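Local structure of dipeptidase (Streptococcus thermophilus, 3PEB) at residues F48-R53 / A90-T95; T95-I100 / T117-R122. The protein is probably a manganese-dependent hydrolase of the M24B peptidase family, represented here by its N-terminal creatinase/prolidase domain alone. All coordinates share one frame; numbering follows the deposited sequence.

Interaction 1: F48-R53 / A90-T95; sequences FVYENR and AGLAST. With EDO (1,2-ethanediol), chain H; EDO (1,2-ethanediol), chain D; EDO (1,2-ethanediol), chain C.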
loop_
_atom_site.group_PDB
_atom_site.type_symbol
_atom_site.label_atom_id
_atom_site.label_comp_id
_atom_site.label_asym_id
_atom_site.label_seq_id
_atom_site.Cartn_x
_atom_site.Cartn_y
_atom_site.Cartn_z
ATOM N N PHE A 48 -0.028 2.618 0.207
ATOM C CA PHE A 48 1.400 2.914 0.396
ATOM C C PHE A 48 1.559 3.772 1.643
ATOM O O PHE A 48 1.194 4.949 1.644
ATOM C CB PHE A 48 1.947 3.629 -0.857
ATOM C CG PHE A 48 1.859 2.811 -2.096
ATOM C CD1 PHE A 48 2.761 1.787 -2.321
ATOM C CD2 PHE A 48 0.858 3.047 -3.053
ATOM C CE1 PHE A 48 2.679 0.984 -3.468
ATOM C CE2 PHE A 48 0.759 2.244 -4.207
ATOM C CZ PHE A 48 1.650 1.236 -4.441
ATOM N N VAL A 49 2.039 3.159 2.734
ATOM C CA VAL A 49 2.253 3.846 3.972
ATOM C C VAL A 49 3.743 4.148 4.108
ATOM O O VAL A 49 4.537 3.305 4.515
ATOM C CB VAL A 49 1.728 3.065 5.226
ATOM C CG1 VAL A 49 1.834 3.976 6.463
ATOM C CG2 VAL A 49 0.274 2.590 5.010
ATOM N N TYR A 50 4.111 5.356 3.723
ATOM C CA TYR A 50 5.473 5.832 3.902
ATOM C C TYR A 50 5.838 6.119 5.352
ATOM O O TYR A 50 5.009 6.559 6.166
ATOM C CB TYR A 50 5.716 7.070 3.073
ATOM C CG TYR A 50 5.816 6.826 1.579
ATOM C CD1 TYR A 50 7.002 6.367 1.002
ATOM C CD2 TYR A 50 4.726 7.058 0.740
ATOM C CE1 TYR A 50 7.106 6.154 -0.348
ATOM C CE2 TYR A 50 4.818 6.871 -0.618
ATOM C CZ TYR A 50 6.005 6.391 -1.164
ATOM O OH TYR A 50 6.122 6.227 -2.511
ATOM N N GLU A 51 7.114 5.911 5.656
ATOM C CA GLU A 51 7.652 6.158 6.975
ATOM C C GLU A 51 7.594 7.663 7.319
ATOM O O GLU A 51 7.226 8.028 8.448
ATOM C CB GLU A 51 9.090 5.678 7.014
ATOM C CG GLU A 51 9.807 5.871 8.334
ATOM C CD GLU A 51 11.307 5.677 8.226
ATOM O OE1 GLU A 51 11.880 5.741 7.120
ATOM O OE2 GLU A 51 11.927 5.495 9.270
ATOM N N ASN A 52 7.960 8.519 6.354
ATOM C CA ASN A 52 8.042 9.970 6.603
ATOM C C ASN A 52 7.455 10.799 5.455
ATOM O O ASN A 52 7.981 11.843 5.133
ATOM C CB ASN A 52 9.485 10.408 6.902
ATOM C CG ASN A 52 9.570 11.782 7.530
ATOM O OD1 ASN A 52 8.840 12.077 8.482
ATOM N ND2 ASN A 52 10.505 12.628 7.057
ATOM N N ARG A 53 6.357 10.317 4.862
ATOM C CA ARG A 53 5.550 11.077 3.918
ATOM C C ARG A 53 4.096 10.673 4.173
ATOM O O ARG A 53 3.845 9.641 4.782
ATOM C CB ARG A 53 5.848 10.697 2.457
ATOM C CG ARG A 53 7.271 10.795 1.985
ATOM C CD ARG A 53 7.479 10.084 0.662
ATOM N NE ARG A 53 8.848 10.240 0.174
ATOM C CZ ARG A 53 9.257 11.166 -0.688
ATOM N NH1 ARG A 53 8.405 12.031 -1.213
ATOM N NH2 ARG A 53 10.530 11.206 -1.041
ATOM N N ALA A 90 4.446 6.124 -12.109
ATOM C CA ALA A 90 4.289 7.508 -12.527
ATOM C C ALA A 90 3.676 8.363 -11.410
ATOM O O ALA A 90 3.966 9.561 -11.308
ATOM C CB ALA A 90 3.432 7.594 -13.815
ATOM N N GLY A 91 2.858 7.756 -10.558
ATOM C CA GLY A 91 2.166 8.513 -9.505
ATOM C C GLY A 91 2.919 8.697 -8.190
ATOM O O GLY A 91 2.663 9.660 -7.463
ATOM N N LEU A 92 3.847 7.802 -7.883
ATOM C CA LEU A 92 4.578 7.891 -6.633
ATOM C C LEU A 92 5.915 8.584 -6.874
ATOM O O LEU A 92 6.687 8.160 -7.718
ATOM C CB LEU A 92 4.816 6.505 -6.053
ATOM C CG LEU A 92 3.603 5.662 -5.661
ATOM C CD1 LEU A 92 4.093 4.295 -5.158
ATOM C CD2 LEU A 92 2.719 6.378 -4.594
ATOM N N ALA A 93 6.222 9.603 -6.089
ATOM C CA ALA A 93 7.538 10.265 -6.162
ATOM C C ALA A 93 8.679 9.363 -5.731
ATOM O O ALA A 93 9.786 9.396 -6.311
ATOM C CB ALA A 93 7.548 11.523 -5.311
ATOM N N SER A 94 8.434 8.541 -4.719
ATOM C CA SER A 94 9.511 7.779 -4.165
ATOM C C SER A 94 9.283 6.277 -4.377
ATOM O O SER A 94 8.376 5.698 -3.789
ATOM C CB SER A 94 9.638 8.074 -2.694
ATOM O OG SER A 94 10.682 7.311 -2.140
ATOM N N THR A 95 10.140 5.672 -5.191
ATOM C CA THR A 95 10.110 4.231 -5.403
ATOM C C THR A 95 11.467 3.563 -5.158
ATOM O O THR A 95 11.595 2.374 -5.362
ATOM C CB THR A 95 9.620 3.915 -6.813
ATOM O OG1 THR A 95 10.498 4.517 -7.768
ATOM C CG2 THR A 95 8.179 4.432 -7.019
HETATM C C1 EDO H . 10.087 7.139 -9.448
HETATM O O1 EDO H . 10.827 7.433 -8.257
HETATM C C2 EDO H . 8.607 7.191 -9.117
HETATM O O2 EDO H . 7.876 8.097 -9.963
HETATM C C1 EDO D . 11.345 14.026 -4.295
HETATM O O1 EDO D . 11.408 13.140 -3.169
HETATM C C2 EDO D . 9.913 14.531 -4.425
HETATM O O2 EDO D . 9.167 14.049 -3.304
HETATM C C1 EDO C . -0.308 9.888 -5.103
HETATM O O1 EDO C . 0.987 10.408 -4.772
HETATM C C2 EDO C . -1.014 10.799 -6.099
HETATM O O2 EDO C . -0.244 10.808 -7.303
HETATM O O HOH W 1 5.984 8.771 -3.273
#
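The Y50 hydroxyl donates a hydrogen bond to the backbone O of S94, with OH and O 2.6 Å apart. The oxygen lies at the edge of the Y50 ring, in its plane. The donor sits in the carbonyl plane, on a lone pair, with a C=O...OH angle of 140°. A water gives Y50 OH a second bond, 2.7 Å long, and accepts one from the backbone N of S94. The hydroxyl is thus linked to both backbone polar atoms of S94, once directly and once through water. L92 CB makes a van der Waals contact beside it, 3.8 Å from Y50 OH.

Apolar packing lies next to this bond. L92 CD1 stands over the centre of the F48 ring, 3.8 Å from the centroid and almost on the ring normal, a CH-pi contact. The two side chains cross at about a right angle.

R53 reaches in from the solvent-exposed end of the contact. Its CD, anti to CA (chi2 166°), lies over one face of the Y50 ring, toward the rim. S94 CB covers one face of the guanidinium, 3.7 Å from NH2. Two nearly straight hydrogen bonds run to the same 1,2-ethanediol, NH1 to O2 and NH2 to O1; it is probably from the crystallisation liquor.

The contact is structural packing in the creatinase/prolidase N-terminal domain. It joins the end of strand 46-50, in the mixed sheet, to the loop from helix 84-91 into strand 96-102.

Interaction 2: T95-I100 / T117-R122; sequences TDIPII and TVFEGR. With NA (sodium ion), chain M.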
loop_
_atom_site.group_PDB
_atom_site.type_symbol
_atom_site.label_atom_id
_atom_site.label_comp_id
_atom_site.label_asym_id
_atom_site.label_seq_id
_atom_site.Cartn_x
_atom_site.Cartn_y
_atom_site.Cartn_z
ATOM N N THR A 95 10.140 5.672 -5.191
ATOM C CA THR A 95 10.110 4.231 -5.403
ATOM C C THR A 95 11.467 3.563 -5.158
ATOM O O THR A 95 11.595 2.374 -5.362
ATOM C CB THR A 95 9.620 3.915 -6.813
ATOM O OG1 THR A 95 10.498 4.517 -7.768
ATOM C CG2 THR A 95 8.179 4.432 -7.019
ATOM N N ASP A 96 12.468 4.325 -4.723
ATOM C CA ASP A 96 13.756 3.760 -4.332
ATOM C C ASP A 96 13.851 3.790 -2.811
ATOM O O ASP A 96 14.151 4.825 -2.200
ATOM C CB ASP A 96 14.914 4.526 -4.966
ATOM C CG ASP A 96 14.990 4.319 -6.465
ATOM O OD1 ASP A 96 15.986 3.728 -6.937
ATOM O OD2 ASP A 96 14.045 4.736 -7.170
ATOM N N ILE A 97 13.547 2.650 -2.203
ATOM C CA ILE A 97 13.459 2.519 -0.757
ATOM C C ILE A 97 14.205 1.257 -0.424
ATOM O O ILE A 97 13.805 0.190 -0.868
ATOM C CB ILE A 97 11.998 2.410 -0.314
ATOM C CG1 ILE A 97 11.214 3.660 -0.722
ATOM C CG2 ILE A 97 11.866 2.191 1.191
ATOM C CD1 ILE A 97 9.927 3.318 -1.288
ATOM N N PRO A 98 15.290 1.358 0.353
ATOM C CA PRO A 98 16.101 0.176 0.598
ATOM C C PRO A 98 15.395 -1.037 1.203
ATOM O O PRO A 98 15.672 -2.162 0.794
ATOM C CB PRO A 98 17.183 0.686 1.536
ATOM C CG PRO A 98 17.349 2.109 1.160
ATOM C CD PRO A 98 15.968 2.589 0.805
ATOM N N ILE A 99 14.511 -0.820 2.173
ATOM C CA ILE A 99 13.764 -1.906 2.786
ATOM C C ILE A 99 12.275 -1.594 2.743
ATOM O O ILE A 99 11.830 -0.536 3.235
ATOM C CB ILE A 99 14.199 -2.150 4.240
ATOM C CG1 ILE A 99 15.705 -2.433 4.325
ATOM C CG2 ILE A 99 13.377 -3.283 4.836
ATOM C CD1 ILE A 99 16.262 -2.494 5.723
ATOM N N ILE A 100 11.505 -2.496 2.131
ATOM C CA ILE A 100 10.077 -2.307 1.964
ATOM C C ILE A 100 9.336 -3.445 2.629
ATOM O O ILE A 100 9.662 -4.617 2.386
ATOM C CB ILE A 100 9.699 -2.252 0.478
ATOM C CG1 ILE A 100 10.426 -1.094 -0.206
ATOM C CG2 ILE A 100 8.173 -2.137 0.282
ATOM C CD1 ILE A 100 10.288 -1.080 -1.709
ATOM N N THR A 117 8.826 -4.616 -10.294
ATOM C CA THR A 117 9.156 -3.810 -11.470
ATOM C C THR A 117 9.122 -2.293 -11.147
ATOM O O THR A 117 9.710 -1.500 -11.876
ATOM C CB THR A 117 8.260 -4.065 -12.691
ATOM O OG1 THR A 117 6.926 -3.637 -12.414
ATOM C CG2 THR A 117 8.282 -5.557 -13.127
ATOM N N VAL A 118 8.406 -1.919 -10.092
ATOM C CA VAL A 118 8.244 -0.515 -9.684
ATOM C C VAL A 118 9.330 -0.122 -8.667
ATOM O O VAL A 118 9.978 0.920 -8.793
ATOM C CB VAL A 118 6.840 -0.301 -9.099
ATOM C CG1 VAL A 118 6.640 1.146 -8.565
ATOM C CG2 VAL A 118 5.746 -0.617 -10.140
ATOM N N PHE A 119 9.508 -0.953 -7.643
ATOM C CA PHE A 119 10.341 -0.622 -6.493
ATOM C C PHE A 119 11.689 -1.263 -6.531
ATOM O O PHE A 119 11.798 -2.465 -6.763
ATOM C CB PHE A 119 9.637 -1.018 -5.194
ATOM C CG PHE A 119 8.395 -0.228 -4.941
ATOM C CD1 PHE A 119 8.463 1.045 -4.373
ATOM C CD2 PHE A 119 7.164 -0.705 -5.343
ATOM C CE1 PHE A 119 7.327 1.772 -4.174
ATOM C CE2 PHE A 119 6.007 0.034 -5.150
ATOM C CZ PHE A 119 6.077 1.275 -4.573
ATOM N N GLU A 120 12.696 -0.430 -6.305
ATOM C CA GLU A 120 14.064 -0.862 -6.115
ATOM C C GLU A 120 14.264 -0.970 -4.609
ATOM O O GLU A 120 14.246 0.062 -3.884
ATOM C CB GLU A 120 15.038 0.174 -6.692
ATOM C CG GLU A 120 16.526 -0.197 -6.561
ATOM C CD GLU A 120 16.984 -1.258 -7.562
ATOM O OE1 GLU A 120 16.170 -1.717 -8.405
ATOM O OE2 GLU A 120 18.179 -1.623 -7.499
ATOM N N GLY A 121 14.397 -2.201 -4.142
ATOM C CA GLY A 121 14.739 -2.476 -2.759
ATOM C C GLY A 121 14.403 -3.891 -2.339
ATOM O O GLY A 121 13.886 -4.689 -3.131
ATOM N N ARG A 122 14.692 -4.173 -1.077
ATOM C CA ARG A 122 14.540 -5.476 -0.472
ATOM C C ARG A 122 13.214 -5.537 0.258
ATOM O O ARG A 122 12.879 -4.629 1.036
ATOM C CB ARG A 122 15.668 -5.697 0.547
ATOM C CG ARG A 122 15.584 -7.047 1.218
ATOM C CD ARG A 122 16.815 -7.361 2.031
ATOM N NE ARG A 122 16.693 -6.881 3.407
ATOM C CZ ARG A 122 17.430 -5.919 3.956
ATOM N NH1 ARG A 122 18.372 -5.285 3.261
ATOM N NH2 ARG A 122 17.228 -5.593 5.228
HETATM NA NA NA M . 12.864 -4.223 -7.837
HETATM O O HOH W 2 12.560 2.478 -8.426
HETATM O O HOH W 3 13.567 -2.504 -9.582
HETATM O O HOH W 4 12.540 -5.252 -5.667
HETATM O O HOH W 5 13.780 -5.925 -9.163
#
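Backbone pairing between T95-I100 and T117-R122 joins strand 96-102 to the chain entering the edge strand 122-125. E120 N donates a hydrogen bond to T95 O, and I97 N one to E120 O, both at 3.2 Å. Beyond them R122 N donates to P98 O at 2.9 Å and I100 N to R122 O at 2.8 Å.

D96 pairs with E120 and I99 with R122, both parallel. The register slips by one residue between these pairs, a beta bulge. G121 sits at the slip, extended (phi 161°), with a CA-H...O contact of 3.4 Å from its CA to I97 O. The segments belong to a beta-alpha-beta unit: strand 96-102, helix 109-118, strand 122-125.

The F119 side chain packs on the buried side of this pairing. I100 CD1 meets F119 CB at 3.5 Å, the side chains crossing at about a right angle. I97 lies alongside F119 and touches CD1 of its ring. V118 CG1 covers one face of that ring.

On the exposed side I99 and R122 lie side by side, pointing the same way. I99 CG1 covers one face of the guanidinium, and I99 CD1 comes to 3.3 Å from R122 NH2. The R122 chain turns at its third torsion, NE swung away from anti to CB (chi3 89°), and NE forms a salt bridge with E124 OE2.

T95 OG1 is hydrogen-bonded to K89 NZ, which also bonds V118 O. F119 O binds a sodium ion at 2.3 Å, together with three waters and Q116 O.

The two contacts come in series along the chain and share T95, where the loop after helix 84-91 passes into strand 96-102. Their centres are about 10 Å apart. Both reach the same mixed sheet: interaction 1 from strand 46-50, interaction 2 at strands 96-102 and 122-125. Strand 21-24 lies between 46-50 and 96-102 in the sheet. The side chains of the two contacts form one continuous packing. F119 CZ lies 3.6 Å from F48 CE1 and 3.7 Å from L92 CD1. Y50 CE1 also meets I97 CD1. The loop 92-95 and the edge beta-alpha-beta unit therefore pack together within the creatinase/prolidase N-terminal domain.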